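Lin1840 protein (Listeria innocua serovar 6a, PDB 4ZOB) probably hydrolyses terminal, non-reducing beta-D-glucosyl residues to release beta-D-glucose, as a family 3 glycosidase, and binds a magnesium ion. Local coordinates at residues A[236-241]-A[271-276]; A[246-251]-A[290-295]. The protein carries 1 engineered substitution. All coordinates share one frame; numbering follows the deposited sequence.

Contact 1. Residues A[236-241]-A[271-276]. With LGC (D-glucono-1,5-lactone), chain C.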
ATOM      1  N   THR A 236       4.431  22.742   4.670  1.00 19.26           N
ATOM      2  CA  THR A 236       3.754  21.573   5.223  1.00 20.49           C
ATOM      3  C   THR A 236       3.058  20.695   4.153  1.00 22.89           C
ATOM      4  O   THR A 236       2.849  21.108   2.987  1.00 20.71           O
ATOM      5  CB  THR A 236       2.684  21.964   6.267  1.00 22.86           C
ATOM      6  OG1 THR A 236       1.483  22.456   5.626  1.00 21.95           O
ATOM      7  CG2 THR A 236       3.243  22.997   7.299  1.00 22.69           C
ATOM      8  N   ALA A 237       2.679  19.483   4.589  1.00 20.47           N
ATOM      9  CA  ALA A 237       2.008  18.512   3.747  1.00 19.55           C
ATOM     10  C   ALA A 237       0.507  18.389   4.028  1.00 18.24           C
ATOM     11  O   ALA A 237       0.053  18.511   5.173  1.00 20.35           O
ATOM     12  CB  ALA A 237       2.687  17.137   3.910  1.00 20.67           C
ATOM     13  N   PHE A 238      -0.268  18.086   2.992  1.00 14.52           N
ATOM     14  CA  PHE A 238      -1.699  17.821   3.199  1.00 17.76           C
ATOM     15  C   PHE A 238      -2.042  16.564   4.040  1.00 20.78           C
ATOM     16  O   PHE A 238      -3.127  16.491   4.680  1.00 23.99           O
ATOM     17  CB  PHE A 238      -2.391  17.689   1.850  1.00 18.30           C
ATOM     18  CG  PHE A 238      -2.616  18.994   1.153  1.00 18.15           C
ATOM     19  CD1 PHE A 238      -3.200  20.057   1.820  1.00 20.52           C
ATOM     20  CD2 PHE A 238      -2.262  19.148  -0.181  1.00 19.48           C
ATOM     21  CE1 PHE A 238      -3.449  21.259   1.170  1.00 24.31           C
ATOM     22  CE2 PHE A 238      -2.478  20.338  -0.833  1.00 21.48           C
ATOM     23  CZ  PHE A 238      -3.077  21.408  -0.154  1.00 24.00           C
ATOM     24  N   ASN A 239      -1.158  15.567   4.015  1.00 18.79           N
ATOM     25  CA  ASN A 239      -1.448  14.279   4.623  1.00 18.91           C
ATOM     26  C   ASN A 239      -1.319  14.243   6.150  1.00 18.75           C
ATOM     27  O   ASN A 239      -0.618  15.050   6.756  1.00 19.14           O
ATOM     28  CB  ASN A 239      -0.546  13.198   4.018  1.00 18.85           C
ATOM     29  CG  ASN A 239       0.934  13.531   4.121  1.00 18.29           C
ATOM     30  OD1 ASN A 239       1.441  14.392   3.393  1.00 17.95           O
ATOM     31  ND2 ASN A 239       1.637  12.851   5.018  1.00 19.43           N
ATOM     32  N   VAL A 240      -1.995  13.288   6.771  1.00 19.00           N
ATOM     33  CA  VAL A 240      -1.583  12.870   8.101  1.00 20.78           C
ATOM     34  C   VAL A 240      -0.197  12.238   8.080  1.00 24.09           C
ATOM     35  O   VAL A 240       0.228  11.612   7.114  1.00 24.80           O
ATOM     36  CB  VAL A 240      -2.512  11.817   8.732  1.00 20.08           C
ATOM     37  CG1 VAL A 240      -3.909  12.357   8.922  1.00 20.88           C
ATOM     38  CG2 VAL A 240      -2.553  10.553   7.902  1.00 20.47           C
ATOM     39  N   VAL A 241       0.496  12.377   9.190  1.00 25.60           N
ATOM     40  CA  VAL A 241       1.658  11.577   9.481  1.00 24.72           C
ATOM     41  C   VAL A 241       1.396  10.954  10.835  1.00 24.65           C
ATOM     42  O   VAL A 241       1.201  11.683  11.822  1.00 20.66           O
ATOM     43  CB  VAL A 241       2.910  12.440   9.606  1.00 27.62           C
ATOM     44  CG1 VAL A 241       4.066  11.594  10.177  1.00 30.01           C
ATOM     45  CG2 VAL A 241       3.236  13.105   8.269  1.00 25.38           C
ATOM     46  N   TRP A 271      -1.914  24.829   0.765  1.00 23.55           N
ATOM     47  CA  TRP A 271      -3.091  25.597   0.541  1.00 23.89           C
ATOM     48  C   TRP A 271      -4.259  25.100   1.334  1.00 23.32           C
ATOM     49  O   TRP A 271      -4.849  24.105   1.026  1.00 26.27           O
ATOM     50  CB  TRP A 271      -3.416  25.522  -0.933  1.00 23.37           C
ATOM     51  CG  TRP A 271      -4.518  26.389  -1.290  1.00 23.85           C
ATOM     52  CD1 TRP A 271      -5.829  26.258  -0.917  1.00 27.88           C
ATOM     53  CD2 TRP A 271      -4.457  27.578  -2.059  1.00 27.26           C
ATOM     54  NE1 TRP A 271      -6.563  27.267  -1.418  1.00 28.88           N
ATOM     55  CE2 TRP A 271      -5.777  28.094  -2.120  1.00 30.39           C
ATOM     56  CE3 TRP A 271      -3.454  28.246  -2.704  1.00 32.45           C
ATOM     57  CZ2 TRP A 271      -6.085  29.237  -2.797  1.00 31.56           C
ATOM     58  CZ3 TRP A 271      -3.767  29.395  -3.381  1.00 32.47           C
ATOM     59  CH2 TRP A 271      -5.063  29.878  -3.426  1.00 31.95           C
ATOM     60  N   GLY A 272      -4.600  25.855   2.348  1.00 24.91           N
ATOM     61  CA  GLY A 272      -5.687  25.561   3.234  1.00 23.20           C
ATOM     62  C   GLY A 272      -5.410  24.440   4.202  1.00 23.36           C
ATOM     63  O   GLY A 272      -6.299  23.957   4.850  1.00 21.96           O
ATOM     64  N   ALA A 273      -4.172  24.021   4.316  1.00 22.91           N
ATOM     65  CA  ALA A 273      -3.926  22.849   5.157  1.00 25.62           C
ATOM     66  C   ALA A 273      -4.210  23.200   6.621  1.00 26.00           C
ATOM     67  O   ALA A 273      -4.522  22.331   7.420  1.00 24.85           O
ATOM     68  CB  ALA A 273      -2.514  22.306   4.953  1.00 25.47           C
ATOM     69  N   VAL A 274      -4.130  24.483   6.960  1.00 29.95           N
ATOM     70  CA  VAL A 274      -4.483  24.933   8.324  1.00 30.51           C
ATOM     71  C   VAL A 274      -5.981  24.765   8.632  1.00 26.23           C
ATOM     72  O   VAL A 274      -6.325  24.019   9.517  1.00 30.53           O
ATOM     73  CB  VAL A 274      -3.965  26.365   8.620  1.00 29.52           C
ATOM     74  CG1 VAL A 274      -4.502  26.887   9.947  1.00 29.49           C
ATOM     75  CG2 VAL A 274      -2.440  26.358   8.640  1.00 29.99           C
ATOM     76  N   ALA A 275      -6.871  25.412   7.903  1.00 23.38           N
ATOM     77  CA  ALA A 275      -8.304  25.158   8.109  1.00 23.51           C
ATOM     78  C   ALA A 275      -8.691  23.688   7.873  1.00 24.92           C
ATOM     79  O   ALA A 275      -9.656  23.205   8.456  1.00 24.11           O
ATOM     80  CB  ALA A 275      -9.135  26.052   7.227  1.00 22.51           C
ATOM     81  N   GLU A 276      -7.941  22.989   7.024  1.00 26.16           N
ATOM     82  CA  GLU A 276      -8.293  21.616   6.628  1.00 25.69           C
ATOM     83  C   GLU A 276      -8.036  20.557   7.723  1.00 26.78           C
ATOM     84  O   GLU A 276      -8.640  19.458   7.679  1.00 21.47           O
ATOM     85  CB  GLU A 276      -7.603  21.213   5.317  1.00 25.27           C
ATOM     86  CG  GLU A 276      -8.372  21.677   4.099  1.00 25.47           C
ATOM     87  CD  GLU A 276      -7.563  21.611   2.834  1.00 30.61           C
ATOM     88  OE1 GLU A 276      -6.569  20.840   2.778  1.00 30.65           O
ATOM     89  OE2 GLU A 276      -7.919  22.354   1.894  1.00 37.29           O
TER
HETATM   90  C1  LGC C 801      -1.154  23.310  -3.619  1.00 25.06           C
HETATM   91  C2  LGC C 801       0.007  22.366  -3.750  1.00 23.79           C
HETATM   92  O5  LGC C 801      -0.979  24.724  -3.877  1.00 24.94           O
HETATM   93  O1  LGC C 801      -2.284  22.910  -3.312  1.00 22.09           O
HETATM   94  O2  LGC C 801      -0.104  21.421  -2.709  1.00 25.20           O
HETATM   95  C3  LGC C 801       1.373  23.002  -3.544  1.00 24.09           C
HETATM   96  O3  LGC C 801       2.417  22.071  -3.963  1.00 22.27           O
HETATM   97  C4  LGC C 801       1.382  24.397  -4.219  1.00 20.47           C
HETATM   98  O4  LGC C 801       2.635  25.052  -4.036  1.00 14.52           O
HETATM   99  C5  LGC C 801       0.302  25.255  -3.595  1.00 20.33           C
HETATM  100  C6  LGC C 801       0.312  26.704  -4.117  1.00 18.29           C
HETATM  101  O6  LGC C 801       0.550  26.747  -5.519  1.00 12.66           O
HETATM  102  O   HOH W   1      -5.405  18.862   4.331  1.00 29.33           O

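Contact 2. Residues A[246-251]-A[290-295]. With LGC (D-glucono-1,5-lactone), chain D.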
ATOM      1  N   ALA A 246       0.035  16.761   9.059  1.00 18.33           N
ATOM      2  CA  ALA A 246       1.382  17.381   9.142  1.00 22.84           C
ATOM      3  C   ALA A 246       1.359  18.875   9.564  1.00 25.44           C
ATOM      4  O   ALA A 246       2.256  19.366  10.246  1.00 28.82           O
ATOM      5  CB  ALA A 246       2.114  17.214   7.822  1.00 21.77           C
ATOM      6  N   THR A 247       0.317  19.592   9.168  1.00 27.81           N
ATOM      7  CA  THR A 247       0.270  21.023   9.421  1.00 26.28           C
ATOM      8  C   THR A 247       0.218  21.291  10.932  1.00 27.45           C
ATOM      9  O   THR A 247       1.002  22.095  11.412  1.00 26.74           O
ATOM     10  CB  THR A 247      -0.871  21.698   8.631  1.00 24.32           C
ATOM     11  OG1 THR A 247      -0.614  21.561   7.226  1.00 19.18           O
ATOM     12  CG2 THR A 247      -0.965  23.170   8.954  1.00 24.37           C
ATOM     13  N   MET A 248      -0.650  20.599  11.673  1.00 23.33           N
ATOM     14  CA  MET A 248      -0.649  20.726  13.136  1.00 24.74           C
ATOM     15  C   MET A 248       0.161  19.632  13.892  1.00 27.24           C
ATOM     16  O   MET A 248      -0.176  19.324  15.029  1.00 29.94           O
ATOM     17  CB  MET A 248      -2.091  20.756  13.670  1.00 26.07           C
ATOM     18  CG  MET A 248      -2.921  19.510  13.388  1.00 29.24           C
ATOM     19  SD  MET A 248      -4.441  19.325  14.353  1.00 31.48           S
ATOM     20  CE  MET A 248      -3.790  18.774  15.932  1.00 24.96           C
ATOM     21  N   ASN A 249       1.196  19.041  13.284  1.00 27.24           N
ATOM     22  CA  ASN A 249       1.929  17.914  13.898  1.00 25.17           C
ATOM     23  C   ASN A 249       3.176  18.463  14.636  1.00 25.35           C
ATOM     24  O   ASN A 249       4.184  18.824  13.993  1.00 24.70           O
ATOM     25  CB  ASN A 249       2.267  16.821  12.839  1.00 23.73           C
ATOM     26  CG  ASN A 249       2.802  15.505  13.469  1.00 26.24           C
ATOM     27  OD1 ASN A 249       3.661  15.531  14.358  1.00 23.44           O
ATOM     28  ND2 ASN A 249       2.323  14.364  12.996  1.00 24.52           N
ATOM     29  N   LYS A 250       3.095  18.540  15.979  1.00 26.27           N
ATOM     30  CA  LYS A 250       4.095  19.289  16.775  1.00 26.22           C
ATOM     31  C   LYS A 250       5.396  18.597  16.722  1.00 23.45           C
ATOM     32  O   LYS A 250       6.455  19.226  16.571  1.00 20.87           O
ATOM     33  CB  LYS A 250       3.806  19.400  18.283  1.00 31.56           C
ATOM     34  CG  LYS A 250       2.464  19.885  18.792  1.00 36.11           C
ATOM     35  CD  LYS A 250       2.500  19.988  20.350  1.00 37.67           C
ATOM     36  CE  LYS A 250       1.340  19.265  21.053  1.00 39.39           C
ATOM     37  NZ  LYS A 250      -0.006  19.443  20.411  1.00 41.11           N
ATOM     38  N   TRP A 251       5.327  17.293  16.957  1.00 20.62           N
ATOM     39  CA  TRP A 251       6.529  16.500  16.908  1.00 24.57           C
ATOM     40  C   TRP A 251       7.228  16.652  15.543  1.00 23.22           C
ATOM     41  O   TRP A 251       8.406  16.962  15.490  1.00 24.32           O
ATOM     42  CB  TRP A 251       6.231  15.037  17.244  1.00 25.92           C
ATOM     43  CG  TRP A 251       7.340  14.120  16.886  1.00 32.56           C
ATOM     44  CD1 TRP A 251       8.497  13.887  17.602  1.00 32.77           C
ATOM     45  CD2 TRP A 251       7.417  13.301  15.720  1.00 33.15           C
ATOM     46  NE1 TRP A 251       9.277  12.974  16.940  1.00 31.53           N
ATOM     47  CE2 TRP A 251       8.640  12.598  15.785  1.00 31.37           C
ATOM     48  CE3 TRP A 251       6.565  13.084  14.629  1.00 34.10           C
ATOM     49  CZ2 TRP A 251       9.031  11.709  14.800  1.00 29.15           C
ATOM     50  CZ3 TRP A 251       6.958  12.200  13.652  1.00 35.64           C
ATOM     51  CH2 TRP A 251       8.183  11.519  13.745  1.00 33.01           C
ATOM     52  N   ALA A 290      -6.073  27.024  14.275  1.00 29.63           N
ATOM     53  CA  ALA A 290      -5.113  28.091  14.509  1.00 34.76           C
ATOM     54  C   ALA A 290      -4.204  27.847  15.704  1.00 30.61           C
ATOM     55  O   ALA A 290      -2.982  28.030  15.613  1.00 33.92           O
ATOM     56  CB  ALA A 290      -5.865  29.410  14.706  1.00 36.34           C
ATOM     57  N   GLN A 291      -4.799  27.475  16.828  1.00 24.90           N
ATOM     58  CA  GLN A 291      -4.023  27.175  18.011  1.00 28.45           C
ATOM     59  C   GLN A 291      -2.986  26.047  17.716  1.00 30.69           C
ATOM     60  O   GLN A 291      -1.762  26.192  17.968  1.00 25.60           O
ATOM     61  CB  GLN A 291      -4.959  26.761  19.147  1.00 29.79           C
ATOM     62  CG  GLN A 291      -4.278  26.865  20.489  1.00 34.37           C
ATOM     63  CD  GLN A 291      -4.973  26.092  21.585  1.00 37.49           C
ATOM     64  OE1 GLN A 291      -6.192  26.175  21.757  1.00 41.19           O
ATOM     65  NE2 GLN A 291      -4.186  25.340  22.356  1.00 34.17           N
ATOM     66  N   PHE A 292      -3.485  24.946  17.154  1.00 27.63           N
ATOM     67  CA  PHE A 292      -2.693  23.720  17.031  1.00 24.90           C
ATOM     68  C   PHE A 292      -1.591  23.899  15.983  1.00 22.36           C
ATOM     69  O   PHE A 292      -0.483  23.386  16.157  1.00 20.81           O
ATOM     70  CB  PHE A 292      -3.598  22.523  16.692  1.00 23.06           C
ATOM     71  CG  PHE A 292      -4.635  22.183  17.753  1.00 19.78           C
ATOM     72  CD1 PHE A 292      -4.410  22.443  19.110  1.00 23.29           C
ATOM     73  CD2 PHE A 292      -5.800  21.541  17.391  1.00 16.39           C
ATOM     74  CE1 PHE A 292      -5.350  22.100  20.073  1.00 23.35           C
ATOM     75  CE2 PHE A 292      -6.758  21.201  18.341  1.00 18.05           C
ATOM     76  CZ  PHE A 292      -6.533  21.478  19.691  1.00 19.41           C
ATOM     77  N   SER A 293      -1.880  24.674  14.936  1.00 27.11           N
ATOM     78  CA  SER A 293      -0.877  24.984  13.878  1.00 29.27           C
ATOM     79  C   SER A 293       0.215  25.967  14.355  1.00 33.92           C
ATOM     80  O   SER A 293       1.390  25.848  13.975  1.00 32.74           O
ATOM     81  CB  SER A 293      -1.544  25.539  12.611  1.00 27.96           C
ATOM     82  OG  SER A 293      -2.583  24.696  12.128  1.00 29.55           O
ATOM     83  N   MET A 294      -0.184  26.955  15.155  1.00 36.24           N
ATOM     84  CA  MET A 294       0.772  27.876  15.771  1.00 33.70           C
ATOM     85  C   MET A 294       1.602  27.117  16.791  1.00 28.73           C
ATOM     86  O   MET A 294       2.825  27.257  16.813  1.00 29.26           O
ATOM     87  CB  MET A 294       0.075  29.070  16.427  1.00 38.28           C
ATOM     88  CG  MET A 294       1.017  30.107  17.050  1.00 45.35           C
ATOM     89  SD  MET A 294       2.113  31.044  15.954  1.00 49.72           S
ATOM     90  CE  MET A 294       0.955  32.156  15.162  1.00 47.34           C
ATOM     91  N   GLU A 295       0.963  26.309  17.627  1.00 22.68           N
ATOM     92  CA  GLU A 295       1.732  25.483  18.559  1.00 26.40           C
ATOM     93  C   GLU A 295       2.816  24.682  17.803  1.00 29.12           C
ATOM     94  O   GLU A 295       3.960  24.538  18.247  1.00 23.66           O
ATOM     95  CB  GLU A 295       0.813  24.543  19.314  1.00 26.95           C
ATOM     96  CG  GLU A 295      -0.007  25.217  20.387  1.00 27.63           C
ATOM     97  CD  GLU A 295      -0.808  24.220  21.180  1.00 35.87           C
ATOM     98  OE1 GLU A 295      -1.034  23.097  20.668  1.00 43.46           O
ATOM     99  OE2 GLU A 295      -1.223  24.547  22.320  1.00 44.99           O
TER
HETATM  100  C1  LGC D 802       4.677   9.576  16.280  1.00 51.67           C
HETATM  101  C2  LGC D 802       6.047   9.760  16.876  1.00 47.71           C
HETATM  102  O5  LGC D 802       3.485  10.243  16.833  1.00 60.76           O
HETATM  103  O1  LGC D 802       4.566   8.863  15.285  1.00 40.26           O
HETATM  104  O2  LGC D 802       6.762   8.531  16.719  1.00 38.80           O
HETATM  105  C3  LGC D 802       5.953  10.224  18.330  1.00 48.35           C
HETATM  106  O3  LGC D 802       7.272  10.480  18.832  1.00 52.46           O
HETATM  107  C4  LGC D 802       5.073  11.479  18.344  1.00 46.64           C
HETATM  108  O4  LGC D 802       5.068  12.164  19.608  1.00 35.48           O
HETATM  109  C5  LGC D 802       3.625  11.114  17.985  1.00 50.18           C
HETATM  110  C6  LGC D 802       2.775  12.378  17.780  1.00 45.62           C
HETATM  111  O6  LGC D 802       3.021  13.017  16.526  1.00 39.39           O
HETATM  112  O   HOH W   2       0.109  20.999  17.183  1.00 29.09           O

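Contact 1. Residues A[236-241]-A[271-276]
The ring of F238 reaches over to W271, A273 and E276 at one end of the TIM-barrel-type domain of this family 3 glycosidase, where the chain leaves strands 233-236 and 266-268. With CG anti to the carbonyl carbon (chi1 -76°), the phenyl group extends from 236-241 toward 271-276 and on to a bound D-glucono-1,5-lactone. Its rim is in polar company: F238 CE1 lies 3.2 Å from W271 O, which approaches at the edge close to the ring plane. A273 CB packs obliquely on the ring, 3.9 Å from F238 CD1, and W271 CB adds a looser apolar touch to F238 CZ. The indole of W271 goes elsewhere, because CG stands anti to the backbone N (chi1 -174°) and leads it away from F238; its edge meets C6 of the lactone. E276 stretches its chain beyond CG until OE1 comes 3.5 Å from F238 CE1, with carboxylate and ring planes 30° apart. A water bonded to E276 OE1 also makes a weak bond to F238 O, while E276 OE2 forms a salt bridge with R572 of the second subunit. The sugar pocket, where D91, R149, K191, H192 and D270 hydrogen-bond the lactone, thus has F238 in its wall: F238 CE2 approaches lactone O2 to 3.2 Å.

Contact 2. Residues A[246-251]-A[290-295]
M248 and F292 supply the apolar part of the junction between residues 246-251 and helix 286-295, their side chains running side by side in the same direction. The first torsion of M248 puts CG between the backbone N and carbonyl carbon (chi1 61°), and a bend at chi3 turns the methyl toward the phenyl group, bringing M248 CE 3.7 Å from F292 CD2. The sulfur follows: M248 SD is 5.2 Å from the F292 ring centroid, 64° off the ring normal, an oblique Met-aromatic contact. Deeper in, T247 CG2 rests 3.9 Å from S293 OG, whose own hydrogen bond goes back to A289 O.

Among the polar links, one water donates to M248 O and F292 O alike, 2.7 Å from each, tying a turn carbonyl to a helix carbonyl. Charge adds less. The salt bridge of K250 NZ with E295 OE1 is long at 3.8 Å, its lysine exposed to solvent. E295 OE2 meanwhile accepts from Q291 NE2, which comes from above the carboxylate plane.

Away from this junction, one indole face of W251 lies under another bound lactone, with C2 of that molecule 3.8 Å above the ring plane. The arrangement is that of an N-capped helix start, N249 OD1 capping L252 N, packed against a neighbouring helix in a TIM-barrel-type domain.

Contacts 1 and 2 have centres about 10 Å apart, and both fall within the N-terminal family 3 domain. Their segments alternate along the chain, 236-241, 246-251, 271-276 and then 290-295, with strand 266-268 entering the barrel sheet between the second and third. They also touch: T236 OG1 and T247 OG1 form a probable hydrogen bond at 2.8 Å, N239 and A246 are joined through their backbones, and T247 packs on A273. The short helix 273-276 precedes helix 286-295. Contact 1 faces the lactone pocket and the second subunit, whereas contact 2 joins helix starts and ends away from that subunit, so these bonds link the lactone-lined segment 236-241 to the helix junction beside it.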